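Local coordinates for protein CT_858 (Chlamydia trachomatis, PDB 3DOR), which is a secreted chlamydial protease, probably a serine-type endopeptidase, whose mature form assembles as a dimer, at residues Ile66-Phe79 and Asn503-Ser515. Residues are numbered along the deposited sequence; the frame is centred on the assembly and turned at random.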
loop_
_atom_site.group_PDB
_atom_site.type_symbol
_atom_site.label_atom_id
_atom_site.label_comp_id
_atom_site.label_asym_id
_atom_site.label_seq_id
_atom_site.Cartn_x
_atom_site.Cartn_y
_atom_site.Cartn_z
ATOM N N ILE B 66 21.422 -6.795 -1.724
ATOM C CA ILE B 66 20.865 -5.518 -2.162
ATOM C C ILE B 66 21.852 -4.402 -1.822
ATOM O O ILE B 66 21.979 -3.428 -2.560
ATOM C CB ILE B 66 19.497 -5.233 -1.489
ATOM C CG1 ILE B 66 18.503 -6.339 -1.853
ATOM C CG2 ILE B 66 18.953 -3.868 -1.942
ATOM C CD1 ILE B 66 18.249 -6.474 -3.339
ATOM N N GLY B 67 22.554 -4.553 -0.703
ATOM C CA GLY B 67 23.530 -3.551 -0.316
ATOM C C GLY B 67 24.635 -3.457 -1.356
ATOM O O GLY B 67 25.316 -2.432 -1.461
ATOM N N GLY B 68 24.811 -4.526 -2.132
ATOM C CA GLY B 68 25.844 -4.536 -3.154
ATOM C C GLY B 68 25.563 -3.603 -4.313
ATOM O O GLY B 68 26.445 -3.337 -5.135
ATOM N N LEU B 69 24.336 -3.102 -4.395
ATOM C CA LEU B 69 23.972 -2.185 -5.470
ATOM C C LEU B 69 24.534 -0.792 -5.208
ATOM O O LEU B 69 24.519 0.063 -6.091
ATOM C CB LEU B 69 22.450 -2.102 -5.606
ATOM C CG LEU B 69 21.711 -3.349 -6.106
ATOM C CD1 LEU B 69 20.206 -3.154 -5.946
ATOM C CD2 LEU B 69 22.072 -3.610 -7.569
ATOM N N ASN B 70 25.038 -0.569 -3.998
ATOM C CA ASN B 70 25.588 0.738 -3.630
ATOM C C ASN B 70 24.568 1.822 -4.036
ATOM O O ASN B 70 24.895 2.770 -4.741
ATOM C CB ASN B 70 26.935 0.947 -4.339
ATOM C CG ASN B 70 27.789 2.034 -3.691
ATOM O OD1 ASN B 70 29.020 2.032 -3.813
ATOM N ND2 ASN B 70 27.143 2.969 -3.010
ATOM N N ASP B 71 23.325 1.644 -3.588
ATOM C CA ASP B 71 22.216 2.554 -3.894
ATOM C C ASP B 71 21.579 2.971 -2.569
ATOM O O ASP B 71 20.948 2.150 -1.903
ATOM C CB ASP B 71 21.175 1.818 -4.749
ATOM C CG ASP B 71 20.043 2.724 -5.234
ATOM O OD1 ASP B 71 19.675 3.681 -4.523
ATOM O OD2 ASP B 71 19.501 2.452 -6.331
ATOM N N PHE B 72 21.728 4.233 -2.175
ATOM C CA PHE B 72 21.143 4.649 -0.903
ATOM C C PHE B 72 19.639 4.424 -0.858
ATOM O O PHE B 72 19.062 4.326 0.221
ATOM C CB PHE B 72 21.469 6.109 -0.585
ATOM C CG PHE B 72 22.937 6.376 -0.442
ATOM C CD1 PHE B 72 23.643 7.002 -1.463
ATOM C CD2 PHE B 72 23.620 5.973 0.695
ATOM C CE1 PHE B 72 25.022 7.224 -1.353
ATOM C CE2 PHE B 72 24.995 6.191 0.816
ATOM C CZ PHE B 72 25.694 6.817 -0.212
ATOM N N HIS B 73 19.013 4.333 -2.028
ATOM C CA HIS B 73 17.577 4.087 -2.124
ATOM C C HIS B 73 17.245 2.583 -2.034
ATOM O O HIS B 73 16.185 2.208 -1.532
ATOM C CB HIS B 73 17.023 4.611 -3.458
ATOM C CG HIS B 73 16.620 6.054 -3.447
ATOM N ND1 HIS B 73 16.064 6.668 -2.342
ATOM C CD2 HIS B 73 16.580 6.974 -4.444
ATOM C CE1 HIS B 73 15.697 7.897 -2.660
ATOM N NE2 HIS B 73 15.997 8.108 -3.931
ATOM N N ALA B 74 18.134 1.726 -2.532
ATOM C CA ALA B 74 17.879 0.282 -2.526
ATOM C C ALA B 74 18.234 -0.429 -1.218
ATOM O O ALA B 74 19.369 -0.360 -0.749
ATOM C CB ALA B 74 18.608 -0.381 -3.700
ATOM N N GLY B 75 17.257 -1.125 -0.638
ATOM C CA GLY B 75 17.502 -1.823 0.615
ATOM C C GLY B 75 16.360 -2.713 1.082
ATOM O O GLY B 75 15.219 -2.553 0.656
ATOM N N VAL B 76 16.667 -3.652 1.969
ATOM C CA VAL B 76 15.661 -4.566 2.493
ATOM C C VAL B 76 15.482 -4.387 3.994
ATOM O O VAL B 76 16.460 -4.262 4.726
ATOM C CB VAL B 76 16.062 -6.043 2.264
ATOM C CG1 VAL B 76 14.893 -6.962 2.614
ATOM C CG2 VAL B 76 16.516 -6.256 0.832
ATOM N N THR B 77 14.235 -4.366 4.450
ATOM C CA THR B 77 13.952 -4.263 5.877
ATOM C C THR B 77 13.268 -5.580 6.228
ATOM O O THR B 77 12.622 -6.191 5.373
ATOM C CB THR B 77 13.004 -3.093 6.211
ATOM O OG1 THR B 77 11.724 -3.325 5.618
ATOM C CG2 THR B 77 13.573 -1.784 5.686
ATOM N N PHE B 78 13.397 -6.020 7.474
ATOM C CA PHE B 78 12.804 -7.294 7.868
ATOM C C PHE B 78 11.896 -7.203 9.079
ATOM O O PHE B 78 12.011 -6.271 9.878
ATOM C CB PHE B 78 13.918 -8.314 8.154
ATOM C CG PHE B 78 14.944 -8.409 7.059
ATOM C CD1 PHE B 78 16.022 -7.530 7.023
ATOM C CD2 PHE B 78 14.823 -9.367 6.053
ATOM C CE1 PHE B 78 16.971 -7.599 5.996
ATOM C CE2 PHE B 78 15.767 -9.444 5.020
ATOM C CZ PHE B 78 16.840 -8.560 4.995
ATOM N N PHE B 79 10.991 -8.174 9.207
ATOM C CA PHE B 79 10.092 -8.219 10.359
ATOM C C PHE B 79 10.923 -8.801 11.501
ATOM O O PHE B 79 10.822 -9.988 11.800
ATOM C CB PHE B 79 8.880 -9.134 10.099
ATOM C CG PHE B 79 7.883 -8.584 9.113
ATOM C CD1 PHE B 79 7.754 -9.143 7.842
ATOM C CD2 PHE B 79 7.054 -7.517 9.464
ATOM C CE1 PHE B 79 6.812 -8.651 6.936
ATOM C CE2 PHE B 79 6.110 -7.014 8.569
ATOM C CZ PHE B 79 5.988 -7.582 7.301
ATOM N N ASN B 503 6.159 -13.856 2.650
ATOM C CA ASN B 503 7.307 -14.749 2.548
ATOM C C ASN B 503 7.651 -15.284 3.926
ATOM O O ASN B 503 7.208 -14.737 4.933
ATOM C CB ASN B 503 8.502 -13.973 1.992
ATOM C CG ASN B 503 8.924 -12.839 2.908
ATOM O OD1 ASN B 503 9.890 -12.960 3.666
ATOM N ND2 ASN B 503 8.179 -11.735 2.865
ATOM N N ARG B 504 8.449 -16.347 3.959
ATOM C CA ARG B 504 8.859 -16.982 5.209
ATOM C C ARG B 504 10.264 -16.547 5.622
ATOM O O ARG B 504 10.833 -17.088 6.571
ATOM C CB ARG B 504 8.837 -18.510 5.057
ATOM C CG ARG B 504 7.473 -19.132 4.793
ATOM C CD ARG B 504 6.708 -19.353 6.081
ATOM N NE ARG B 504 5.410 -20.001 5.866
ATOM C CZ ARG B 504 5.244 -21.200 5.314
ATOM N NH1 ARG B 504 6.295 -21.902 4.907
ATOM N NH2 ARG B 504 4.025 -21.703 5.171
ATOM N N THR B 505 10.829 -15.581 4.904
ATOM C CA THR B 505 12.167 -15.092 5.222
ATOM C C THR B 505 12.101 -13.845 6.096
ATOM O O THR B 505 13.130 -13.283 6.474
ATOM C CB THR B 505 12.972 -14.759 3.941
ATOM O OG1 THR B 505 12.910 -15.866 3.034
ATOM C CG2 THR B 505 14.431 -14.490 4.284
ATOM N N GLY B 506 10.888 -13.404 6.416
ATOM C CA GLY B 506 10.741 -12.229 7.252
ATOM C C GLY B 506 11.014 -10.897 6.577
ATOM O O GLY B 506 11.283 -9.898 7.249
ATOM N N ILE B 507 10.952 -10.873 5.253
ATOM C CA ILE B 507 11.186 -9.645 4.505
ATOM C C ILE B 507 9.963 -8.739 4.625
ATOM O O ILE B 507 8.844 -9.164 4.353
ATOM C CB ILE B 507 11.443 -9.949 3.031
ATOM C CG1 ILE B 507 12.653 -10.878 2.904
ATOM C CG2 ILE B 507 11.669 -8.656 2.271
ATOM C CD1 ILE B 507 12.991 -11.243 1.476
ATOM N N LYS B 508 10.173 -7.495 5.038
ATOM C CA LYS B 508 9.062 -6.560 5.209
ATOM C C LYS B 508 8.887 -5.695 3.971
ATOM O O LYS B 508 7.780 -5.544 3.451
ATOM C CB LYS B 508 9.302 -5.681 6.438
ATOM C CG LYS B 508 8.140 -4.754 6.790
ATOM C CD LYS B 508 8.413 -3.990 8.087
ATOM C CE LYS B 508 7.205 -3.158 8.502
ATOM N NZ LYS B 508 7.408 -2.415 9.777
ATOM N N THR B 509 9.989 -5.130 3.499
ATOM C CA THR B 509 9.959 -4.284 2.319
ATOM C C THR B 509 11.319 -4.277 1.644
ATOM O O THR B 509 12.352 -4.439 2.290
ATOM C CB THR B 509 9.661 -2.794 2.662
ATOM O OG1 THR B 509 8.472 -2.689 3.451
ATOM C CG2 THR B 509 9.476 -1.992 1.389
ATOM N N CYS B 510 11.307 -4.106 0.334
ATOM C CA CYS B 510 12.537 -3.974 -0.405
ATOM C C CYS B 510 12.291 -2.724 -1.221
ATOM O O CYS B 510 11.396 -2.701 -2.060
ATOM C CB CYS B 510 12.785 -5.148 -1.342
ATOM S SG CYS B 510 14.266 -4.866 -2.331
ATOM N N SER B 511 13.046 -1.668 -0.944
ATOM C CA SER B 511 12.883 -0.438 -1.698
ATOM C C SER B 511 13.867 -0.518 -2.853
ATOM O O SER B 511 14.982 -1.018 -2.691
ATOM C CB SER B 511 13.173 0.782 -0.818
ATOM O OG SER B 511 14.470 0.710 -0.257
ATOM N N LEU B 512 13.434 -0.054 -4.023
ATOM C CA LEU B 512 14.255 -0.073 -5.226
ATOM C C LEU B 512 14.144 1.272 -5.934
ATOM O O LEU B 512 13.344 2.123 -5.544
ATOM C CB LEU B 512 13.798 -1.206 -6.154
ATOM C CG LEU B 512 14.021 -2.618 -5.592
ATOM C CD1 LEU B 512 13.332 -3.651 -6.475
ATOM C CD2 LEU B 512 15.526 -2.901 -5.488
ATOM N N THR B 513 14.942 1.448 -6.984
ATOM C CA THR B 513 14.984 2.695 -7.746
ATOM C C THR B 513 14.417 2.504 -9.143
ATOM O O THR B 513 14.897 1.660 -9.903
ATOM C CB THR B 513 16.432 3.192 -7.821
ATOM O OG1 THR B 513 16.950 3.258 -6.489
ATOM C CG2 THR B 513 16.520 4.578 -8.479
ATOM N N GLY B 514 13.403 3.300 -9.477
ATOM C CA GLY B 514 12.751 3.179 -10.769
ATOM C C GLY B 514 13.164 4.124 -11.877
ATOM O O GLY B 514 12.538 4.133 -12.942
ATOM N N SER B 515 14.202 4.923 -11.651
ATOM C CA SER B 515 14.654 5.846 -12.684
ATOM C C SER B 515 16.075 6.327 -12.442
ATOM O O SER B 515 16.639 6.119 -11.371
ATOM C CB SER B 515 13.745 7.068 -12.726
ATOM O OG SER B 515 14.003 7.882 -11.598
#
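Between G75 and S511 a reciprocal pair of backbone bonds begins the pairing of strand 75-78 with strand 507-513, which run antiparallel at 159°. T77 N donates to T509 O at 2.9 Å, but T77 O turns chiefly to K508 N, at 2.8 Å, and keeps only a weak bond from T509 N. K508 and T509 thus share one partner, and beyond them F79 N closes on G506 O.

Two hydroxyls tie the loop before strand 75-78 to the same neighbour. S511 OG, held between its own N and carbonyl carbon (chi1 57°), gives its proton to H73 O at 2.6 Å, in the carbonyl plane. T513 OG1 donates to D71 OD2 at 2.7 Å, on the syn side but tilted out of the carboxylate plane; Y22 bonds the same oxygen. The other oxygen, OD1, accepts from H73 N in an Asx turn, so both ends of the carboxylate are engaged.

Apolar contacts gather where V76 and C510 point to one face. V76 CG1, anti to the backbone N (chi1 -171°), reaches I507 CG2 at 3.7 Å, while V76 CG2 meets C510 SG. F78 lies alongside I507, and both also touch helix 55-67. At the bulge, K508 CB stands 3.8 Å over the centre of the F79 ring in a CH-pi contact; CG lies over the CE2-CZ rim, and the extended chain runs past the ring.

The irregular register is a classic beta bulge, here in the antiparallel sheet where a strand following helix 55-67 pairs with one from the S41 peptidase region, 424 residues away in sequence.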